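Local atomic coordinates of phosphatase YwpJ (Bacillus subtilis, PDB entry 1NRW), a protein that dephosphorylates five- and six-carbon sugar phosphates and nucleoside monophosphates, and less readily flavin mononucleotide, in vitro, with magnesium as cofactor. Residues Y91-W96 / Y173-F178; Y103-T108 / I112-N117. All blocks are in the same frame, centred on the assembly; numbering follows the deposited sequence.

Contact 1 of 2, residues Y91-W96 / Y173-F178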
loop_
_atom_site.group_PDB
_atom_site.type_symbol
_atom_site.label_atom_id
_atom_site.label_comp_id
_atom_site.label_asym_id
_atom_site.label_seq_id
_atom_site.Cartn_x
_atom_site.Cartn_y
_atom_site.Cartn_z
ATOM N N TYR A 91 7.385 6.466 -18.886
ATOM C CA TYR A 91 7.879 5.734 -20.048
ATOM C C TYR A 91 9.301 5.261 -19.770
ATOM O O TYR A 91 9.658 4.112 -20.029
ATOM C CB TYR A 91 7.884 6.632 -21.285
ATOM C CG TYR A 91 8.222 5.897 -22.562
ATOM C CD1 TYR A 91 7.221 5.301 -23.332
ATOM C CD2 TYR A 91 9.544 5.776 -22.991
ATOM C CE1 TYR A 91 7.528 4.603 -24.504
ATOM C CE2 TYR A 91 9.863 5.080 -24.159
ATOM C CZ TYR A 91 8.851 4.498 -24.908
ATOM O OH TYR A 91 9.164 3.808 -26.059
ATOM N N ASP A 92 10.105 6.168 -19.233
ATOM C CA ASP A 92 11.496 5.897 -18.907
ATOM C C ASP A 92 11.619 4.735 -17.922
ATOM O O ASP A 92 12.394 3.804 -18.133
ATOM C CB ASP A 92 12.123 7.155 -18.306
ATOM C CG ASP A 92 13.620 7.208 -18.496
ATOM O OD1 ASP A 92 14.317 6.278 -18.035
ATOM O OD2 ASP A 92 14.098 8.188 -19.112
ATOM N N ILE A 93 10.848 4.802 -16.843
ATOM C CA ILE A 93 10.869 3.769 -15.815
ATOM C C ILE A 93 10.443 2.404 -16.342
ATOM O O ILE A 93 11.121 1.401 -16.114
ATOM C CB ILE A 93 9.940 4.149 -14.637
ATOM C CG1 ILE A 93 10.451 5.429 -13.973
ATOM C CG2 ILE A 93 9.877 3.011 -13.630
ATOM C CD1 ILE A 93 9.504 6.016 -12.949
ATOM N N LEU A 94 9.316 2.363 -17.042
ATOM C CA LEU A 94 8.807 1.105 -17.570
ATOM C C LEU A 94 9.718 0.499 -18.627
ATOM O O LEU A 94 9.903 -0.719 -18.666
ATOM C CB LEU A 94 7.393 1.307 -18.119
ATOM C CG LEU A 94 6.410 1.763 -17.030
ATOM C CD1 LEU A 94 5.056 2.089 -17.635
ATOM C CD2 LEU A 94 6.274 0.663 -15.980
ATOM N N SER A 95 10.296 1.339 -19.480
ATOM C CA SER A 95 11.194 0.832 -20.511
ATOM C C SER A 95 12.386 0.160 -19.837
ATOM O O SER A 95 12.827 -0.909 -20.261
ATOM C CB SER A 95 11.680 1.973 -21.412
ATOM O OG SER A 95 12.426 2.923 -20.674
ATOM N N TRP A 96 12.897 0.784 -18.779
ATOM C CA TRP A 96 14.036 0.232 -18.051
ATOM C C TRP A 96 13.675 -1.072 -17.334
ATOM O O TRP A 96 14.393 -2.069 -17.448
ATOM C CB TRP A 96 14.564 1.247 -17.029
ATOM C CG TRP A 96 15.826 0.786 -16.350
ATOM C CD1 TRP A 96 17.081 0.752 -16.888
ATOM C CD2 TRP A 96 15.940 0.234 -15.030
ATOM N NE1 TRP A 96 17.969 0.209 -15.988
ATOM C CE2 TRP A 96 17.297 -0.118 -14.840
ATOM C CE3 TRP A 96 15.029 0.000 -13.991
ATOM C CZ2 TRP A 96 17.763 -0.694 -13.653
ATOM C CZ3 TRP A 96 15.497 -0.574 -12.807
ATOM C CH2 TRP A 96 16.851 -0.912 -12.652
ATOM N N TYR A 173 -0.126 6.030 -11.631
ATOM C CA TYR A 173 -0.089 6.396 -10.218
ATOM C C TYR A 173 1.053 5.787 -9.421
ATOM O O TYR A 173 1.696 6.469 -8.629
ATOM C CB TYR A 173 -1.402 6.006 -9.536
ATOM C CG TYR A 173 -2.637 6.616 -10.150
ATOM C CD1 TYR A 173 -2.703 7.983 -10.430
ATOM C CD2 TYR A 173 -3.751 5.830 -10.437
ATOM C CE1 TYR A 173 -3.853 8.548 -10.982
ATOM C CE2 TYR A 173 -4.903 6.383 -10.986
ATOM C CZ TYR A 173 -4.947 7.741 -11.257
ATOM O OH TYR A 173 -6.089 8.286 -11.798
ATOM N N ASN A 174 1.296 4.495 -9.619
ATOM C CA ASN A 174 2.336 3.808 -8.865
ATOM C C ASN A 174 2.855 2.674 -9.735
ATOM O O ASN A 174 2.086 2.041 -10.461
ATOM C CB ASN A 174 1.720 3.269 -7.558
ATOM C CG ASN A 174 2.756 2.776 -6.554
ATOM O OD1 ASN A 174 3.869 3.292 -6.474
ATOM N ND2 ASN A 174 2.367 1.783 -5.749
ATOM N N ILE A 175 4.161 2.450 -9.683
ATOM C CA ILE A 175 4.788 1.383 -10.452
ATOM C C ILE A 175 5.556 0.487 -9.497
ATOM O O ILE A 175 6.454 0.944 -8.782
ATOM C CB ILE A 175 5.767 1.940 -11.509
ATOM C CG1 ILE A 175 5.007 2.822 -12.504
ATOM C CG2 ILE A 175 6.450 0.786 -12.248
ATOM C CD1 ILE A 175 5.909 3.568 -13.491
ATOM N N LEU A 176 5.185 -0.789 -9.474
ATOM C CA LEU A 176 5.855 -1.759 -8.617
ATOM C C LEU A 176 6.849 -2.560 -9.458
ATOM O O LEU A 176 6.512 -3.019 -10.548
ATOM C CB LEU A 176 4.828 -2.705 -7.977
ATOM C CG LEU A 176 5.352 -3.827 -7.064
ATOM C CD1 LEU A 176 4.271 -4.221 -6.071
ATOM C CD2 LEU A 176 5.793 -5.036 -7.897
ATOM N N GLY A 177 8.073 -2.679 -8.952
ATOM C CA GLY A 177 9.115 -3.446 -9.614
ATOM C C GLY A 177 9.479 -4.601 -8.698
ATOM O O GLY A 177 9.544 -4.427 -7.484
ATOM N N PHE A 178 9.732 -5.776 -9.268
ATOM C CA PHE A 178 10.047 -6.955 -8.465
ATOM C C PHE A 178 11.155 -7.792 -9.089
ATOM O O PHE A 178 11.250 -7.894 -10.312
ATOM C CB PHE A 178 8.780 -7.813 -8.335
ATOM C CG PHE A 178 8.999 -9.172 -7.716
ATOM C CD1 PHE A 178 8.683 -9.403 -6.378
ATOM C CD2 PHE A 178 9.479 -10.233 -8.483
ATOM C CE1 PHE A 178 8.837 -10.673 -5.809
ATOM C CE2 PHE A 178 9.640 -11.509 -7.930
ATOM C CZ PHE A 178 9.318 -11.728 -6.590
#

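Contact 2 of 2, residues Y103-T108 / I112-N117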
loop_
_atom_site.group_PDB
_atom_site.type_symbol
_atom_site.label_atom_id
_atom_site.label_comp_id
_atom_site.label_asym_id
_atom_site.label_seq_id
_atom_site.Cartn_x
_atom_site.Cartn_y
_atom_site.Cartn_z
ATOM N N TYR A 103 9.922 -7.936 -12.959
ATOM C CA TYR A 103 8.488 -8.162 -13.093
ATOM C C TYR A 103 7.966 -6.783 -12.699
ATOM O O TYR A 103 8.594 -6.101 -11.885
ATOM C CB TYR A 103 7.945 -9.159 -12.061
ATOM C CG TYR A 103 8.349 -10.603 -12.221
ATOM C CD1 TYR A 103 9.036 -11.048 -13.350
ATOM C CD2 TYR A 103 8.048 -11.533 -11.222
ATOM C CE1 TYR A 103 9.420 -12.384 -13.475
ATOM C CE2 TYR A 103 8.423 -12.866 -11.338
ATOM C CZ TYR A 103 9.113 -13.284 -12.463
ATOM O OH TYR A 103 9.516 -14.598 -12.560
ATOM N N TYR A 104 6.841 -6.357 -13.255
ATOM C CA TYR A 104 6.315 -5.056 -12.868
ATOM C C TYR A 104 4.805 -4.962 -12.988
ATOM O O TYR A 104 4.174 -5.711 -13.737
ATOM C CB TYR A 104 7.011 -3.936 -13.666
ATOM C CG TYR A 104 6.690 -3.884 -15.145
ATOM C CD1 TYR A 104 5.547 -3.225 -15.607
ATOM C CD2 TYR A 104 7.526 -4.489 -16.082
ATOM C CE1 TYR A 104 5.247 -3.168 -16.964
ATOM C CE2 TYR A 104 7.237 -4.440 -17.445
ATOM C CZ TYR A 104 6.096 -3.779 -17.877
ATOM O OH TYR A 104 5.797 -3.729 -19.218
ATOM N N GLU A 105 4.224 -4.056 -12.211
ATOM C CA GLU A 105 2.786 -3.845 -12.215
ATOM C C GLU A 105 2.580 -2.339 -12.277
ATOM O O GLU A 105 3.241 -1.591 -11.555
ATOM C CB GLU A 105 2.157 -4.415 -10.940
ATOM C CG GLU A 105 2.385 -5.916 -10.770
ATOM C CD GLU A 105 1.745 -6.474 -9.511
ATOM O OE1 GLU A 105 1.005 -5.730 -8.829
ATOM O OE2 GLU A 105 1.977 -7.663 -9.207
ATOM N N VAL A 106 1.677 -1.902 -13.148
ATOM C CA VAL A 106 1.406 -0.478 -13.313
ATOM C C VAL A 106 0.009 -0.140 -12.807
ATOM O O VAL A 106 -0.999 -0.524 -13.404
ATOM C CB VAL A 106 1.523 -0.059 -14.799
ATOM C CG1 VAL A 106 1.434 1.460 -14.924
ATOM C CG2 VAL A 106 2.849 -0.558 -15.382
ATOM N N PHE A 107 -0.043 0.579 -11.694
ATOM C CA PHE A 107 -1.310 0.974 -11.100
ATOM C C PHE A 107 -1.824 2.235 -11.779
ATOM O O PHE A 107 -1.171 3.275 -11.744
ATOM C CB PHE A 107 -1.119 1.211 -9.600
ATOM C CG PHE A 107 -0.797 -0.045 -8.833
ATOM C CD1 PHE A 107 -1.810 -0.778 -8.217
ATOM C CD2 PHE A 107 0.509 -0.520 -8.772
ATOM C CE1 PHE A 107 -1.525 -1.975 -7.552
ATOM C CE2 PHE A 107 0.806 -1.721 -8.106
ATOM C CZ PHE A 107 -0.215 -2.444 -7.499
ATOM N N THR A 108 -2.989 2.123 -12.408
ATOM C CA THR A 108 -3.613 3.239 -13.112
ATOM C C THR A 108 -5.049 3.371 -12.624
ATOM O O THR A 108 -5.447 2.718 -11.662
ATOM C CB THR A 108 -3.650 2.993 -14.631
ATOM O OG1 THR A 108 -4.595 1.955 -14.920
ATOM C CG2 THR A 108 -2.280 2.577 -15.135
ATOM N N ILE A 112 -4.605 -2.580 -13.218
ATOM C CA ILE A 112 -3.188 -2.757 -12.940
ATOM C C ILE A 112 -2.634 -3.502 -14.147
ATOM O O ILE A 112 -2.896 -4.689 -14.321
ATOM C CB ILE A 112 -2.959 -3.618 -11.681
ATOM C CG1 ILE A 112 -3.724 -3.027 -10.495
ATOM C CG2 ILE A 112 -1.474 -3.673 -11.355
ATOM C CD1 ILE A 112 -3.684 -3.901 -9.252
ATOM N N TYR A 113 -1.881 -2.800 -14.984
ATOM C CA TYR A 113 -1.314 -3.407 -16.180
ATOM C C TYR A 113 -0.024 -4.144 -15.880
ATOM O O TYR A 113 0.797 -3.683 -15.096
ATOM C CB TYR A 113 -1.072 -2.328 -17.237
ATOM C CG TYR A 113 -2.353 -1.739 -17.761
ATOM C CD1 TYR A 113 -3.160 -2.458 -18.643
ATOM C CD2 TYR A 113 -2.791 -0.477 -17.343
ATOM C CE1 TYR A 113 -4.364 -1.945 -19.095
ATOM C CE2 TYR A 113 -3.998 0.046 -17.790
ATOM C CZ TYR A 113 -4.781 -0.694 -18.665
ATOM O OH TYR A 113 -5.981 -0.192 -19.109
ATOM N N THR A 114 0.153 -5.297 -16.515
ATOM C CA THR A 114 1.350 -6.090 -16.301
ATOM C C THR A 114 1.514 -7.133 -17.401
ATOM O O THR A 114 0.532 -7.630 -17.948
ATOM C CB THR A 114 1.299 -6.832 -14.935
ATOM O OG1 THR A 114 2.471 -7.640 -14.782
ATOM C CG2 THR A 114 0.065 -7.727 -14.853
ATOM N N PRO A 115 2.767 -7.450 -17.754
ATOM C CA PRO A 115 3.059 -8.448 -18.788
ATOM C C PRO A 115 3.328 -9.824 -18.162
ATOM O O PRO A 115 3.526 -10.810 -18.871
ATOM C CB PRO A 115 4.295 -7.878 -19.462
ATOM C CG PRO A 115 5.041 -7.291 -18.303
ATOM C CD PRO A 115 3.951 -6.610 -17.490
ATOM N N GLN A 116 3.334 -9.887 -16.833
ATOM C CA GLN A 116 3.593 -11.140 -16.125
ATOM C C GLN A 116 2.441 -12.144 -16.199
ATOM O O GLN A 116 1.282 -11.764 -16.378
ATOM C CB GLN A 116 3.914 -10.855 -14.652
ATOM C CG GLN A 116 5.389 -10.634 -14.333
ATOM C CD GLN A 116 6.043 -9.576 -15.197
ATOM O OE1 GLN A 116 6.774 -9.890 -16.132
ATOM N NE2 GLN A 116 5.778 -8.318 -14.890
ATOM N N ASN A 117 2.762 -13.432 -16.070
ATOM C CA ASN A 117 1.723 -14.454 -16.086
ATOM C C ASN A 117 1.260 -14.739 -14.652
ATOM O O ASN A 117 1.760 -14.137 -13.696
ATOM C CB ASN A 117 2.203 -15.752 -16.777
ATOM C CG ASN A 117 3.403 -16.396 -16.096
ATOM O OD1 ASN A 117 3.533 -16.376 -14.872
ATOM N ND2 ASN A 117 4.277 -17.006 -16.897
#

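Contact 1 of 2, residues Y91-W96 / Y173-F178
Ile-175 faces helix 87-99 from strand 172-178 and touches both Ile-93 and Leu-94. Before it, Tyr-173 and Asn-174 form a classic beta bulge opposite Phe-107. The amide of Asn-174 bonds through ND2 to Gly-45 O and to Glu-209 OE1, so this part of the strand reaches toward the phosphate site. At Ile-175 both branches are used. Ile-175 CG2 meets Leu-94 CD2 at 3.7 Å. The other branch, CG1 anti to the carbonyl carbon (chi1 -62°), carries CD1 outward to the helix. There Ile-175 CD1 lies 3.8 Å from Leu-94 CD2. Ile-175 CD1 is also 4.0 Å from Ile-93 CG2. Ile-175 thus holds Leu-94 CD2 with two methyls, and the side chains meet at a slant. The contact is small, buried and wholly apolar. Further on, Leu-176 and Phe-178 pack on Val-124 of helix 118-132. Helix 87-99 therefore covers the Ile-175 side of the sheet, and helix 118-132 packs on the side of Leu-176. Around the contact, Ile-93 also rests on Leu-210 of strand 207-212, and Leu-94 on Tyr-104 and Val-106 of strand 103-108, so the helix spans three neighbouring strands.

Contact 2 of 2, residues Y103-T108 / I112-N117
Val-106 and Tyr-113 form an antiparallel hydrogen-bonded pair. Val-106 N bonds to Tyr-113 O at 2.8 Å. Tyr-113 N returns a bond of 2.9 Å to Val-106 O. The next pair, Phe-107 with Ile-112, is non-hydrogen-bonded. Here Ile-112 CG2 sits over the centre of the Phe-107 ring, 4.1 Å from the centroid, while Ile-112 CD1 packs tightly, 3.4 Å from Phe-107 CE1.

Beyond Tyr-113 a side chain replaces the backbone donor. Thr-114 OG1, anti to its own nitrogen (chi1 178°), donates to Tyr-104 O at 2.8 Å, nearly along the C=O axis. Thr-114 OG1 also accepts from Gln-116 N at 3.2 Å, which makes an ST turn. As modelled, Gln-116 NE2 is set for a weak bond to Tyr-104 O, but it lies 2.8 Å from Tyr-104 N, also a donor, so both the amide orientation and this bond are doubtful. The amide lies almost parallel to the Tyr-103 ring, with Gln-116 CG 3.6 Å from Tyr-103 CG.

Pro-115 CD covers one face of the Tyr-104 ring, offset toward the rim. The phenol OH is bonded to Glu-98. With an alanine here, Pro-115 would probably lose the ring it packs on, and Glu-98 this hydroxyl partner.

At the turn, Thr-108 OG1 bonds to Ala-111 O and Tyr-113 OH to Ser-110 OG. On the outer edges, Glu-105 pairs with Leu-176 and Ile-112 with Ala-155 through backbone bonds. Asn-117 then caps helix 118-132. The arrangement is a beta hairpin within a mixed sheet backed by helices, consistent with the alpha/beta cap domain of Cof-type HAD phosphatases.

How the contacts relate
The centres of contacts 1 and 2 lie about 9 Å apart. Helix 87-99 comes first in the chain and leads into strand 103-108, then strand 112-114. Strand 172-178 follows much later, so both segments of contact 2 fall between the two segments of contact 1 in the sequence. Strands 172-178 and 103-108 are antiparallel neighbours in one six-stranded sheet. Two probable hydrogen bonds join the contacts directly: Phe-107 N to Asn-174 O and Phe-178 N to Tyr-103 O. Contact 1 adds a helix to a face of this sheet, while contact 2 joins strand 112-114 to strand 103-108 within it. The Phe-107 end approaches phosphate-binding Gly-45, which brings this sheet close to the active-site region.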